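Local coordinates for BDI_3064 protein (Parabacteroides distasonis ATCC 8503, PDB 5Z06), which hydrolyses linear beta-1,2-glucan and beta-1,2-glucooligosaccharides of four or more glucose units, releasing sophorose from the non-reducing end, at residues T343-E346 with G347-R350; D414-K417 with Q418-S422; N555-E558 with N559-M563; I566-R569 with Y570-N574. All blocks are in the same frame, centred on the assembly; numbering follows the deposited sequence.

How the contacts relate
Each contact covers about two turns at or near an end of a helix; three helices are involved. Contacts 1 and 2 sit on helices 344-360 and 414-428. Their centres lie 12 Å apart, and a salt bridge from Arg-344 to Glu-416 joins them. Contacts 3 and 4 are the start and the end of one helix, 556-573, with centres 16 Å apart. Contact 4 is the most buried; one aliphatic contact there stands beside amides that bond to loop carbonyls. Contacts 1 and 2 are partly buried, with charged chains on the outer side. Contact 3 is also partly buried and rich in amides and water. Contacts 1 and 3 both carry an N-cap.

Contact 1. Residues T343-E346 with G347-R350; sequences TREE and GVQR
A capping box opens helix 344-360 at Thr-343, and the first helical bond follows at once, from Gly-347 N to Thr-343 O over 3.0 Å. Thr-343 is the N-cap. Its OG1 accepts from Glu-346 N, also at 3.0 Å. In return, Thr-343 N donates to Glu-346 OE1 at 2.9 Å. This donor meets OE1 on the anti side of the carboxylate, 20° out of its plane. Glu-346 can fold back in this way because its CG stands beside its own backbone N (chi1 -78°). Two amides of the helix start are thus satisfied by side-chain oxygens.

In the next turn Val-348 N reaches Arg-344 O at 2.6 Å, nearly along the C=O axis. Val-348 CG2 rests on the same oxygen at 3.3 Å. Gln-349 N bonds to Glu-345 O, and Arg-350 N to Glu-346 O.

On the exposed side, Glu-345 and Gln-349 lie side by side and point the same way. Glu-345 OE2 and Gln-349 OE1 come to 3.5 Å, but both are acceptors, so this is mere proximity. Arg-344 extends to Glu-416 of helix 414-428, in a salt bridge, and to Tyr-408 O at the end of helix 392-408. Arg-350 turns to the carbonyls of Tyr-299 and Trp-300. The reciprocal pair of bonds between Thr-343 and Glu-346 is the classic capping box of an alpha-helix N-terminus.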
loop_
_atom_site.group_PDB
_atom_site.type_symbol
_atom_site.label_atom_id
_atom_site.label_comp_id
_atom_site.label_asym_id
_atom_site.label_seq_id
_atom_site.Cartn_x
_atom_site.Cartn_y
_atom_site.Cartn_z
ATOM N N THR A 343 -13.617 -2.893 21.067
ATOM C CA THR A 343 -14.084 -2.243 22.268
ATOM C C THR A 343 -13.158 -1.093 22.626
ATOM O O THR A 343 -12.002 -1.049 22.195
ATOM C CB THR A 343 -14.137 -3.194 23.447
ATOM O OG1 THR A 343 -12.821 -3.680 23.730
ATOM C CG2 THR A 343 -15.106 -4.345 23.171
ATOM N N ARG A 344 -13.689 -0.164 23.407
ATOM C CA ARG A 344 -12.899 0.893 23.991
ATOM C C ARG A 344 -11.725 0.332 24.795
ATOM O O ARG A 344 -10.593 0.796 24.652
ATOM C CB ARG A 344 -13.769 1.784 24.874
ATOM C CG ARG A 344 -13.105 3.104 25.193
ATOM C CD ARG A 344 -13.865 3.852 26.265
ATOM N NE ARG A 344 -13.249 5.143 26.543
ATOM C CZ ARG A 344 -13.388 6.259 25.831
ATOM N NH1 ARG A 344 -14.150 6.309 24.729
ATOM N NH2 ARG A 344 -12.772 7.364 26.245
ATOM N N GLU A 345 -11.970 -0.689 25.605
ATOM C CA GLU A 345 -10.885 -1.278 26.397
ATOM C C GLU A 345 -9.744 -1.824 25.526
ATOM O O GLU A 345 -8.563 -1.624 25.848
ATOM C CB GLU A 345 -11.422 -2.372 27.336
ATOM C CG GLU A 345 -10.419 -2.853 28.384
ATOM C CD GLU A 345 -9.866 -1.739 29.310
ATOM O OE1 GLU A 345 -10.468 -0.645 29.418
ATOM O OE2 GLU A 345 -8.815 -1.971 29.950
ATOM N N GLU A 346 -10.098 -2.534 24.455
ATOM C CA GLU A 346 -9.116 -2.971 23.463
ATOM C C GLU A 346 -8.322 -1.746 22.974
ATOM O O GLU A 346 -7.110 -1.768 22.973
ATOM C CB GLU A 346 -9.782 -3.638 22.259
ATOM C CG GLU A 346 -10.230 -5.077 22.458
ATOM C CD GLU A 346 -10.871 -5.645 21.189
ATOM O OE1 GLU A 346 -12.018 -5.254 20.831
ATOM O OE2 GLU A 346 -10.208 -6.468 20.523
ATOM N N GLY A 347 -9.045 -0.698 22.580
ATOM C CA GLY A 347 -8.475 0.552 22.138
ATOM C C GLY A 347 -7.531 1.172 23.151
ATOM O O GLY A 347 -6.415 1.576 22.825
ATOM N N VAL A 348 -7.996 1.223 24.392
ATOM C CA VAL A 348 -7.213 1.723 25.500
ATOM C C VAL A 348 -5.927 0.923 25.656
ATOM O O VAL A 348 -4.850 1.512 25.805
ATOM C CB VAL A 348 -8.057 1.760 26.812
ATOM C CG1 VAL A 348 -7.181 2.009 28.037
ATOM C CG2 VAL A 348 -9.115 2.856 26.723
ATOM N N GLN A 349 -6.020 -0.402 25.584
ATOM C CA GLN A 349 -4.820 -1.253 25.697
ATOM C C GLN A 349 -3.840 -0.965 24.578
ATOM O O GLN A 349 -2.645 -0.813 24.819
ATOM C CB GLN A 349 -5.163 -2.752 25.711
ATOM C CG GLN A 349 -5.698 -3.256 27.044
ATOM C CD GLN A 349 -4.890 -2.706 28.220
ATOM O OE1 GLN A 349 -5.447 -2.052 29.090
ATOM N NE2 GLN A 349 -3.560 -2.923 28.217
ATOM N N ARG A 350 -4.360 -0.869 23.358
ATOM C CA ARG A 350 -3.532 -0.487 22.229
ATOM C C ARG A 350 -2.823 0.861 22.479
ATOM O O ARG A 350 -1.645 0.994 22.224
ATOM C CB ARG A 350 -4.346 -0.417 20.944
ATOM C CG ARG A 350 -3.591 0.206 19.772
ATOM C CD ARG A 350 -2.334 -0.564 19.418
ATOM N NE ARG A 350 -2.696 -1.877 18.932
ATOM C CZ ARG A 350 -2.925 -2.197 17.660
ATOM N NH1 ARG A 350 -2.794 -1.306 16.686
ATOM N NH2 ARG A 350 -3.314 -3.435 17.358
#

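Contact 2. Residues D414-K417 with Q418-S422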
loop_
_atom_site.group_PDB
_atom_site.type_symbol
_atom_site.label_atom_id
_atom_site.label_comp_id
_atom_site.label_asym_id
_atom_site.label_seq_id
_atom_site.Cartn_x
_atom_site.Cartn_y
_atom_site.Cartn_z
ATOM N N ASP A 414 -7.497 5.265 35.389
ATOM C CA ASP A 414 -6.041 5.362 35.447
ATOM C C ASP A 414 -5.424 5.203 34.069
ATOM O O ASP A 414 -4.411 5.828 33.800
ATOM C CB ASP A 414 -5.407 4.354 36.413
ATOM C CG ASP A 414 -5.531 2.923 35.937
ATOM O OD1 ASP A 414 -6.613 2.610 35.404
ATOM O OD2 ASP A 414 -4.566 2.130 36.087
ATOM N N LYS A 415 -6.018 4.339 33.238
ATOM C CA LYS A 415 -5.463 4.045 31.921
ATOM C C LYS A 415 -5.599 5.199 30.947
ATOM O O LYS A 415 -4.646 5.527 30.240
ATOM C CB LYS A 415 -6.088 2.782 31.328
ATOM C CG LYS A 415 -5.555 1.526 31.975
ATOM C CD LYS A 415 -6.088 0.278 31.281
ATOM C CE LYS A 415 -5.359 -0.965 31.775
ATOM N NZ LYS A 415 -5.632 -1.317 33.186
ATOM N N GLU A 416 -6.783 5.795 30.890
ATOM C CA GLU A 416 -6.991 6.917 29.990
ATOM C C GLU A 416 -6.250 8.162 30.482
ATOM O O GLU A 416 -5.710 8.907 29.684
ATOM C CB GLU A 416 -8.474 7.153 29.752
ATOM C CG GLU A 416 -9.081 5.933 29.072
ATOM C CD GLU A 416 -10.398 6.186 28.423
ATOM O OE1 GLU A 416 -11.115 5.192 28.202
ATOM O OE2 GLU A 416 -10.740 7.355 28.146
ATOM N N LYS A 417 -6.202 8.346 31.794
ATOM C CA LYS A 417 -5.333 9.341 32.407
ATOM C C LYS A 417 -3.874 9.170 31.949
ATOM O O LYS A 417 -3.240 10.155 31.559
ATOM C CB LYS A 417 -5.442 9.259 33.925
ATOM C CG LYS A 417 -4.521 10.168 34.716
ATOM C CD LYS A 417 -5.057 11.589 34.840
ATOM C CE LYS A 417 -4.127 12.468 35.673
ATOM N NZ LYS A 417 -3.774 11.881 37.003
ATOM N N GLN A 418 -3.362 7.936 31.971
ATOM C CA GLN A 418 -1.991 7.648 31.526
ATOM C C GLN A 418 -1.780 7.918 30.016
ATOM O O GLN A 418 -0.758 8.481 29.608
ATOM C CB GLN A 418 -1.628 6.218 31.843
ATOM C CG GLN A 418 -0.156 5.920 31.684
ATOM C CD GLN A 418 0.154 4.440 31.805
ATOM O OE1 GLN A 418 -0.398 3.737 32.674
ATOM N NE2 GLN A 418 1.051 3.952 30.938
ATOM N N ILE A 419 -2.744 7.494 29.202
ATOM C CA ILE A 419 -2.744 7.823 27.765
ATOM C C ILE A 419 -2.620 9.341 27.597
ATOM O O ILE A 419 -1.739 9.808 26.884
ATOM C CB ILE A 419 -4.009 7.272 27.042
ATOM C CG1 ILE A 419 -3.901 5.736 26.939
ATOM C CG2 ILE A 419 -4.180 7.905 25.655
ATOM C CD1 ILE A 419 -5.190 5.015 26.613
ATOM N N ARG A 420 -3.496 10.084 28.268
ATOM C CA ARG A 420 -3.531 11.532 28.181
ATOM C C ARG A 420 -2.232 12.170 28.660
ATOM O O ARG A 420 -1.658 12.977 27.923
ATOM C CB ARG A 420 -4.712 12.109 28.942
ATOM C CG ARG A 420 -6.056 11.856 28.282
ATOM C CD ARG A 420 -7.130 12.721 28.922
ATOM N NE ARG A 420 -7.218 12.539 30.372
ATOM C CZ ARG A 420 -7.925 11.580 30.983
ATOM N NH1 ARG A 420 -8.628 10.672 30.292
ATOM N NH2 ARG A 420 -7.920 11.516 32.303
ATOM N N LYS A 421 -1.776 11.772 29.859
ATOM C CA LYS A 421 -0.503 12.208 30.435
ATOM C C LYS A 421 0.634 12.069 29.426
ATOM O O LYS A 421 1.411 12.996 29.186
ATOM C CB LYS A 421 -0.138 11.388 31.686
ATOM C CG LYS A 421 -0.560 11.984 33.039
ATOM C CD LYS A 421 0.227 11.415 34.249
ATOM C CE LYS A 421 -0.607 10.575 35.241
ATOM N NZ LYS A 421 -0.860 9.136 34.858
ATOM N N SER A 422 0.731 10.874 28.868
ATOM C CA SER A 422 1.805 10.526 27.980
ATOM C C SER A 422 1.781 11.372 26.714
ATOM O O SER A 422 2.784 11.957 26.326
ATOM C CB SER A 422 1.701 9.058 27.633
ATOM O OG SER A 422 2.669 8.722 26.676
HETATM O O HOH W 1 -2.482 6.779 35.458
#
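Lys-421 is tied to the preceding turn at both its backbone and its tip. Its N donates to Lys-417 O at 2.8 Å, in a nearly straight bond (171°). Its NZ donates to a water at 2.9 Å. That water in turn donates to Asp-414 O at 2.7 Å. Asp-414 O also accepts from Gln-418 N, so two donors grip it.

Arg-420 N bonds to Glu-416 O, and the guanidinium folds back over the same carbonyl. The bend is at chi3 (-55°). Glu-416 O and Lys-417 CA both lie against one face, each 3.4 Å from the plane and toward its rim. Arg-420 NH1 donates to the carbonyls of Gln-411 and Phe-409. Glu-416 OE1 is salt-bridged to Arg-344 of helix 344-360. Glu-416 OE2 is 4.5 Å from Arg-420 NH1, too far for a salt bridge, and it accepts from Gln-411 N instead. A leucine in place of Arg-420 would probably leave the carbonyls of Gln-411 and Phe-409 without these donors and free the preceding loop to shift.

This is the first part of helix 414-428, which lies against helix 344-360. Such paired helices are consistent with the (alpha/alpha)6 barrel of the GH144 family. Ile-419 faces inward: its CG1 sits 3.4 Å from Lys-415 O, and its side chain meets Phe-409.

On the outer side, Lys-417 crosses Arg-420 at about a right angle, with CB 3.7 Å from Arg-420 NH2. Lys-417 NZ and Lys-421 NZ are 4.5 Å apart, where their like charges probably repel mildly.

Contact 3. Residues N555-E558 with N559-M563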
loop_
_atom_site.group_PDB
_atom_site.type_symbol
_atom_site.label_atom_id
_atom_site.label_comp_id
_atom_site.label_asym_id
_atom_site.label_seq_id
_atom_site.Cartn_x
_atom_site.Cartn_y
_atom_site.Cartn_z
ATOM N N ASN A 555 -11.344 29.764 2.811
ATOM C CA ASN A 555 -11.730 28.689 3.703
ATOM C C ASN A 555 -11.230 27.359 3.088
ATOM O O ASN A 555 -11.365 27.159 1.879
ATOM C CB ASN A 555 -13.221 28.651 3.818
ATOM C CG ASN A 555 -13.685 27.475 4.617
ATOM O OD1 ASN A 555 -14.112 26.453 4.060
ATOM N ND2 ASN A 555 -13.549 27.577 5.934
ATOM N N TYR A 556 -10.684 26.456 3.905
ATOM C CA TYR A 556 -10.074 25.231 3.367
ATOM C C TYR A 556 -11.032 24.108 2.977
ATOM O O TYR A 556 -10.757 23.406 2.022
ATOM C CB TYR A 556 -8.842 24.761 4.191
ATOM C CG TYR A 556 -7.724 25.632 3.774
ATOM C CD1 TYR A 556 -7.016 25.362 2.619
ATOM C CD2 TYR A 556 -7.514 26.839 4.402
ATOM C CE1 TYR A 556 -6.051 26.222 2.152
ATOM C CE2 TYR A 556 -6.539 27.713 3.956
ATOM C CZ TYR A 556 -5.818 27.410 2.823
ATOM O OH TYR A 556 -4.857 28.272 2.373
ATOM N N PHE A 557 -12.166 23.960 3.638
ATOM C CA PHE A 557 -13.123 22.995 3.153
ATOM C C PHE A 557 -13.524 23.386 1.727
ATOM O O PHE A 557 -13.592 22.535 0.861
ATOM C CB PHE A 557 -14.390 22.927 3.989
ATOM C CG PHE A 557 -15.387 21.961 3.433
ATOM C CD1 PHE A 557 -15.220 20.590 3.645
ATOM C CD2 PHE A 557 -16.428 22.392 2.619
ATOM C CE1 PHE A 557 -16.109 19.683 3.095
ATOM C CE2 PHE A 557 -17.323 21.483 2.069
ATOM C CZ PHE A 557 -17.166 20.133 2.306
ATOM N N GLU A 558 -13.851 24.661 1.532
ATOM C CA GLU A 558 -14.266 25.175 0.234
ATOM C C GLU A 558 -13.212 24.909 -0.823
ATOM O O GLU A 558 -13.518 24.422 -1.910
ATOM C CB GLU A 558 -14.520 26.683 0.316
ATOM C CG GLU A 558 -14.889 27.359 -1.003
ATOM C CD GLU A 558 -14.598 28.843 -0.966
ATOM O OE1 GLU A 558 -15.482 29.604 -0.529
ATOM O OE2 GLU A 558 -13.469 29.250 -1.362
ATOM N N ASN A 559 -11.974 25.237 -0.493
ATOM C CA ASN A 559 -10.881 25.124 -1.444
ATOM C C ASN A 559 -10.465 23.663 -1.698
ATOM O O ASN A 559 -10.238 23.269 -2.841
ATOM C CB ASN A 559 -9.673 25.919 -0.967
ATOM C CG ASN A 559 -8.759 26.300 -2.117
ATOM O OD1 ASN A 559 -9.143 27.080 -2.995
ATOM N ND2 ASN A 559 -7.566 25.727 -2.142
ATOM N N ASN A 560 -10.348 22.885 -0.619
ATOM C CA ASN A 560 -10.048 21.460 -0.708
ATOM C C ASN A 560 -11.116 20.758 -1.537
ATOM O O ASN A 560 -10.803 19.961 -2.414
ATOM C CB ASN A 560 -9.987 20.810 0.684
ATOM C CG ASN A 560 -8.767 21.225 1.473
ATOM O OD1 ASN A 560 -7.934 22.009 1.005
ATOM N ND2 ASN A 560 -8.669 20.719 2.694
ATOM N N GLN A 561 -12.374 21.076 -1.261
ATOM C CA GLN A 561 -13.479 20.448 -1.975
ATOM C C GLN A 561 -13.372 20.712 -3.470
ATOM O O GLN A 561 -13.633 19.823 -4.273
ATOM C CB GLN A 561 -14.812 20.930 -1.435
ATOM C CG GLN A 561 -16.042 20.365 -2.129
ATOM C CD GLN A 561 -17.301 20.992 -1.605
ATOM O OE1 GLN A 561 -17.442 22.214 -1.636
ATOM N NE2 GLN A 561 -18.217 20.173 -1.116
ATOM N N LYS A 562 -12.985 21.929 -3.826
ATOM C CA LYS A 562 -12.716 22.254 -5.207
ATOM C C LYS A 562 -11.654 21.371 -5.811
ATOM O O LYS A 562 -11.808 20.935 -6.955
ATOM C CB LYS A 562 -12.294 23.707 -5.356
ATOM C CG LYS A 562 -13.475 24.638 -5.351
ATOM C CD LYS A 562 -12.997 26.060 -5.312
ATOM C CE LYS A 562 -14.150 27.020 -5.179
ATOM N NZ LYS A 562 -13.564 28.373 -5.067
ATOM N N MET A 563 -10.581 21.122 -5.061
ATOM C CA MET A 563 -9.559 20.204 -5.530
ATOM C C MET A 563 -10.124 18.801 -5.815
ATOM O O MET A 563 -9.829 18.208 -6.845
ATOM C CB MET A 563 -8.393 20.156 -4.570
ATOM C CG MET A 563 -7.652 21.483 -4.527
ATOM S SD MET A 563 -6.311 21.449 -3.332
ATOM C CE MET A 563 -5.594 23.060 -3.607
HETATM O O HOH W 2 -15.880 24.076 -2.783
HETATM O O HOH W 3 -11.342 28.249 -3.041
#
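Asn-559 N donates to Asn-555 O at 3.1 Å and closes the first turn of helix 556-573. The Asn-559 amide spans two partners: ND2 goes to Val-526 O, while OD1 accepts from a water.

Asn-560 N bonds to Tyr-556 O at 2.7 Å. Its OD1 lies at the edge of the Tyr-556 ring, in the ring plane and 3.8 Å from CD1. Its ND2 donates to Tyr-622 OH.

Gln-561 packs on Phe-557. Its CG is anti to the backbone N (chi1 179°), and the extended chain brings the amide to the far end of the ring. NE2 is 3.6 Å from both Phe-557 CE2 and CZ, with ring and amide planes 60° apart. CB lies over one face of the ring. NE2 also donates to Tyr-622 O, and OE1 shares a water with Glu-558 O. His-547 stacks on Phe-557 as well.

Lys-562 runs alongside Glu-558, fully extended. Its NZ makes a long salt bridge of 3.8 Å to Glu-558 OE2. The water on Asn-559 OD1 also joins these two charges. Each has an outside partner: Lys-525 for Glu-558, Asn-523 O for Lys-562.

At the helix start, Asn-555 OD1 accepts from Glu-558 N at 3.1 Å. Its ND2 donates to Thr-550 OG1 and His-547 O, which holds the amide in its capping position. An asparagine whose OD1 takes the N-H three residues on is a classic N-cap of an alpha-helix.

Contact 4. Residues I566-R569 with Y570-N574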
loop_
_atom_site.group_PDB
_atom_site.type_symbol
_atom_site.label_atom_id
_atom_site.label_comp_id
_atom_site.label_asym_id
_atom_site.label_seq_id
_atom_site.Cartn_x
_atom_site.Cartn_y
_atom_site.Cartn_z
ATOM N N ILE A 566 -12.234 19.013 -8.958
ATOM C CA ILE A 566 -11.354 19.230 -10.087
ATOM C C ILE A 566 -10.760 17.907 -10.497
ATOM O O ILE A 566 -10.695 17.574 -11.668
ATOM C CB ILE A 566 -10.216 20.217 -9.720
ATOM C CG1 ILE A 566 -10.709 21.678 -9.783
ATOM C CG2 ILE A 566 -9.014 20.071 -10.636
ATOM C CD1 ILE A 566 -9.854 22.672 -9.026
ATOM N N ASN A 567 -10.285 17.176 -9.498
ATOM C CA ASN A 567 -9.706 15.882 -9.716
ATOM C C ASN A 567 -10.747 14.944 -10.363
ATOM O O ASN A 567 -10.474 14.335 -11.413
ATOM C CB ASN A 567 -9.122 15.348 -8.383
ATOM C CG ASN A 567 -8.228 14.150 -8.579
ATOM O OD1 ASN A 567 -8.647 13.172 -9.205
ATOM N ND2 ASN A 567 -7.018 14.193 -8.011
ATOM N N GLN A 568 -11.940 14.868 -9.792
ATOM C CA GLN A 568 -12.976 14.054 -10.391
ATOM C C GLN A 568 -13.255 14.482 -11.825
ATOM O O GLN A 568 -13.438 13.628 -12.706
ATOM C CB GLN A 568 -14.285 14.080 -9.605
ATOM C CG GLN A 568 -15.290 13.063 -10.130
ATOM C CD GLN A 568 -16.692 13.269 -9.627
ATOM O OE1 GLN A 568 -17.115 14.382 -9.420
ATOM N NE2 GLN A 568 -17.441 12.182 -9.483
ATOM N N ARG A 569 -13.307 15.785 -12.063
ATOM C CA ARG A 569 -13.682 16.264 -13.406
ATOM C C ARG A 569 -12.630 16.012 -14.446
ATOM O O ARG A 569 -12.955 15.765 -15.604
ATOM C CB ARG A 569 -14.068 17.725 -13.395
ATOM C CG ARG A 569 -15.399 17.881 -12.703
ATOM C CD ARG A 569 -15.618 19.302 -12.312
ATOM N NE ARG A 569 -16.847 19.419 -11.542
ATOM C CZ ARG A 569 -17.427 20.574 -11.248
ATOM N NH1 ARG A 569 -16.904 21.711 -11.696
ATOM N NH2 ARG A 569 -18.540 20.590 -10.527
ATOM N N TYR A 570 -11.378 16.085 -14.025
ATOM C CA TYR A 570 -10.265 15.667 -14.853
ATOM C C TYR A 570 -10.435 14.198 -15.238
ATOM O O TYR A 570 -10.160 13.791 -16.371
ATOM C CB TYR A 570 -8.959 15.834 -14.097
ATOM C CG TYR A 570 -7.818 15.147 -14.781
ATOM C CD1 TYR A 570 -7.544 13.799 -14.540
ATOM C CD2 TYR A 570 -7.019 15.828 -15.721
ATOM C CE1 TYR A 570 -6.509 13.152 -15.187
ATOM C CE2 TYR A 570 -5.966 15.184 -16.363
ATOM C CZ TYR A 570 -5.704 13.847 -16.091
ATOM O OH TYR A 570 -4.668 13.194 -16.744
ATOM N N CYS A 571 -10.818 13.404 -14.251
ATOM C CA CYS A 571 -10.884 11.964 -14.421
ATOM C C CYS A 571 -12.061 11.614 -15.320
ATOM O O CYS A 571 -11.942 10.748 -16.178
ATOM C CB CYS A 571 -10.954 11.240 -13.074
ATOM S SG CYS A 571 -9.397 11.330 -12.186
ATOM N N ILE A 572 -13.169 12.325 -15.168
ATOM C CA ILE A 572 -14.309 12.088 -16.033
ATOM C C ILE A 572 -13.887 12.451 -17.464
ATOM O O ILE A 572 -14.002 11.642 -18.396
ATOM C CB ILE A 572 -15.546 12.858 -15.582
ATOM C CG1 ILE A 572 -15.991 12.370 -14.185
ATOM C CG2 ILE A 572 -16.710 12.643 -16.557
ATOM C CD1 ILE A 572 -16.899 13.349 -13.476
ATOM N N GLU A 573 -13.351 13.651 -17.601
ATOM C CA GLU A 573 -12.856 14.115 -18.878
ATOM C C GLU A 573 -11.895 13.106 -19.481
ATOM O O GLU A 573 -12.014 12.793 -20.658
ATOM C CB GLU A 573 -12.222 15.483 -18.737
ATOM C CG GLU A 573 -11.723 16.059 -20.057
ATOM C CD GLU A 573 -11.586 17.557 -19.992
ATOM O OE1 GLU A 573 -12.541 18.216 -19.534
ATOM O OE2 GLU A 573 -10.519 18.065 -20.358
ATOM N N ASN A 574 -10.955 12.604 -18.675
ATOM C CA ASN A 574 -10.052 11.508 -19.069
ATOM C C ASN A 574 -9.293 11.794 -20.356
ATOM O O ASN A 574 -9.310 10.991 -21.296
ATOM C CB ASN A 574 -10.818 10.192 -19.216
ATOM C CG ASN A 574 -9.903 8.991 -19.315
ATOM O OD1 ASN A 574 -8.691 9.052 -18.991
ATOM N ND2 ASN A 574 -10.479 7.881 -19.732
#
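Gln-568 packs on Ile-572, one turn further along helix 556-573. Its CB points away from the 570-574 segment. CG stands anti to the backbone N (chi1 -172°), which sends the chain past the isoleucine tip. CG is the first atom to touch, 3.7 Å from Ile-572 CD1. CD follows at 3.9 Å from the same methyl. OE1 and NE2 are both 4.2 Å from CD1, so the amide passes the methyl at a distance. NE2 ends in a hydrogen bond to Glu-583 O. With an alanine here, Ile-572 CD1 would probably lose much of its cover, and Glu-583 O would be left without its amide donor.

The backbone adds to this pairing. Ile-572 N donates to Gln-568 O at 2.8 Å, and Ile-572 CG1 rests on that oxygen at 3.2 Å.

These residues form the last turns of the helix, within the glycoamylase-like region. The helix stops at Asn-574, whose phi is positive (55°). Asn-574 N still donates to Tyr-570 O, and its ND2 bonds to Tyr-578 O in the following loop.

On the buried side, Asn-567 OD1 lies 3.6 Å from Cys-571 SG. The same sulfur sits at the edge of the Tyr-570 ring, in its plane. Asn-567 ND2 donates to Leu-588 O, and Tyr-570 OH bonds to Asp-607 and Gln-575. Glu-573 N reaches Arg-569 O at 2.9 Å. The extended Arg-569 chain carries NH1 to Tyr-520 O.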